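PDB 3IM8: malonyl acyl carrier protein transacylase from Streptococcus pneumoniae, which probably transfers the malonyl group from malonyl-CoA to holo-acyl carrier protein, a step that supplies malonyl units for fatty acid synthesis. Local coordinates for residues L44-I48 against D49-D53. Numbering follows the deposited sequence.
Sequences LRYLI and DTEED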
loop_
_atom_site.group_PDB
_atom_site.type_symbol
_atom_site.label_atom_id
_atom_site.label_comp_id
_atom_site.label_asym_id
_atom_site.label_seq_id
_atom_site.Cartn_x
_atom_site.Cartn_y
_atom_site.Cartn_z
ATOM N N LEU A 44 1.142 7.221 -19.607
ATOM C CA LEU A 44 0.741 6.228 -18.590
ATOM C C LEU A 44 -0.544 5.456 -18.942
ATOM O O LEU A 44 -0.733 4.284 -18.546
ATOM C CB LEU A 44 0.611 6.870 -17.197
ATOM C CG LEU A 44 0.200 6.003 -15.981
ATOM C CD1 LEU A 44 1.213 4.918 -15.667
ATOM C CD2 LEU A 44 -0.028 6.918 -14.736
ATOM N N ARG A 45 -1.444 6.100 -19.670
ATOM C CA ARG A 45 -2.707 5.454 -20.008
ATOM C C ARG A 45 -2.419 4.249 -20.963
ATOM O O ARG A 45 -2.951 3.124 -20.789
ATOM C CB ARG A 45 -3.629 6.492 -20.672
ATOM C CG ARG A 45 -4.920 5.951 -21.302
ATOM C CD ARG A 45 -5.949 5.672 -20.192
ATOM N NE ARG A 45 -5.927 4.280 -19.672
ATOM C CZ ARG A 45 -6.205 3.938 -18.426
ATOM N NH1 ARG A 45 -6.516 4.872 -17.529
ATOM N NH2 ARG A 45 -6.156 2.658 -18.072
ATOM N N TYR A 46 -1.600 4.515 -21.987
ATOM C CA TYR A 46 -1.134 3.466 -22.897
ATOM C C TYR A 46 -0.356 2.357 -22.136
ATOM O O TYR A 46 -0.574 1.156 -22.333
ATOM C CB TYR A 46 -0.249 4.086 -23.974
ATOM C CG TYR A 46 0.216 3.057 -24.974
ATOM C CD1 TYR A 46 -0.688 2.495 -25.908
ATOM C CD2 TYR A 46 1.540 2.619 -24.974
ATOM C CE1 TYR A 46 -0.271 1.494 -26.823
ATOM C CE2 TYR A 46 1.983 1.652 -25.873
ATOM C CZ TYR A 46 1.084 1.083 -26.795
ATOM O OH TYR A 46 1.563 0.127 -27.674
ATOM N N LEU A 47 0.535 2.755 -21.224
ATOM C CA LEU A 47 1.237 1.741 -20.397
ATOM C C LEU A 47 0.240 0.858 -19.683
ATOM O O LEU A 47 0.311 -0.381 -19.756
ATOM C CB LEU A 47 2.188 2.411 -19.393
ATOM C CG LEU A 47 3.119 1.563 -18.527
ATOM C CD1 LEU A 47 4.340 2.357 -18.083
ATOM C CD2 LEU A 47 2.382 1.033 -17.344
ATOM N N ILE A 48 -0.716 1.479 -18.998
ATOM C CA ILE A 48 -1.671 0.704 -18.220
ATOM C C ILE A 48 -2.520 -0.254 -19.112
ATOM O O ILE A 48 -2.860 -1.404 -18.724
ATOM C CB ILE A 48 -2.589 1.635 -17.298
ATOM C CG1 ILE A 48 -1.767 2.238 -16.134
ATOM C CG2 ILE A 48 -3.712 0.825 -16.689
ATOM C CD1 ILE A 48 -2.391 3.546 -15.522
ATOM N N ASP A 49 -2.882 0.235 -20.284
ATOM C CA ASP A 49 -3.753 -0.472 -21.190
ATOM C C ASP A 49 -3.091 -1.564 -22.074
ATOM O O ASP A 49 -3.810 -2.441 -22.621
ATOM C CB ASP A 49 -4.401 0.553 -22.120
ATOM C CG ASP A 49 -5.332 1.477 -21.396
ATOM O OD1 ASP A 49 -5.754 1.133 -20.274
ATOM O OD2 ASP A 49 -5.655 2.526 -21.948
ATOM N N THR A 50 -1.764 -1.473 -22.279
ATOM C CA THR A 50 -1.134 -2.265 -23.346
ATOM C C THR A 50 0.220 -2.892 -22.975
ATOM O O THR A 50 0.621 -3.844 -23.634
ATOM C CB THR A 50 -0.943 -1.431 -24.633
ATOM O OG1 THR A 50 -2.058 -0.547 -24.802
ATOM C CG2 THR A 50 -0.814 -2.328 -25.890
ATOM N N GLU A 51 0.936 -2.325 -22.015
ATOM C CA GLU A 51 2.260 -2.837 -21.683
ATOM C C GLU A 51 2.174 -3.635 -20.399
ATOM O O GLU A 51 2.349 -3.084 -19.312
ATOM C CB GLU A 51 3.258 -1.689 -21.529
ATOM C CG GLU A 51 3.636 -1.016 -22.838
ATOM C CD GLU A 51 4.427 0.260 -22.628
ATOM O OE1 GLU A 51 5.456 0.443 -23.312
ATOM O OE2 GLU A 51 4.019 1.081 -21.780
ATOM N N GLU A 52 1.893 -4.929 -20.510
ATOM C CA GLU A 52 1.655 -5.683 -19.316
ATOM C C GLU A 52 2.948 -5.897 -18.493
ATOM O O GLU A 52 2.933 -5.787 -17.263
ATOM C CB GLU A 52 0.898 -6.982 -19.596
ATOM C CG GLU A 52 0.357 -7.553 -18.325
ATOM C CD GLU A 52 -0.781 -8.536 -18.492
ATOM O OE1 GLU A 52 -1.112 -9.184 -17.462
ATOM O OE2 GLU A 52 -1.347 -8.668 -19.625
ATOM N N ASP A 53 4.079 -6.126 -19.147
ATOM C CA ASP A 53 5.310 -6.346 -18.395
ATOM C C ASP A 53 5.800 -5.095 -17.670
ATOM O O ASP A 53 6.273 -5.158 -16.541
ATOM C CB ASP A 53 6.398 -6.886 -19.306
ATOM C CG ASP A 53 6.155 -8.325 -19.704
ATOM O OD1 ASP A 53 5.444 -9.051 -18.973
ATOM O OD2 ASP A 53 6.721 -8.733 -20.732
#
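R45 and D49 meet one turn apart on helix 44-50, where 44-48 continues without a break into 49-53. D49 N donates to R45 O at 2.9 Å, and E51 N donates to L47 O at 3.0 Å. T50 N lies between two carbonyls and makes weak bonds to Y46 O and L47 O.

The i to i+4 salt bridge is the main side-chain link. R45 grips the carboxylate side-on with two nitrogens: NE reaches D49 OD2 at 2.9 Å and NH2 reaches D49 OD1 at 2.7 Å. Both oxygens are met on their syn side and lie close to the guanidinium plane. The nitrogens, however, approach from outside the carboxylate plane, and the two flat groups are turned 26° apart. Bends at chi2 (78°) and chi3 (-93°) fold the arginine chain back to D49. R20 also pairs with D49 OD2, and M18 O accepts from R45 NH2. These bonds join helix 44-50 to M18 and to R20 of helix 20-25.

T50 CB sits over one face of the Y46 ring in a CH-pi contact, 4.0 Å from the centroid. The E51 side chain crosses L47 at about a right angle, with OE2 3.3 Å from L47 CB; its OE1 pairs with K54.

L47 and I48 pack on helix 58-78. E51 is the N-cap of helix 52-55. The segment is the short link between helices 44-50 and 52-55 in the acyl transferase domain, away from the predicted active-site residues.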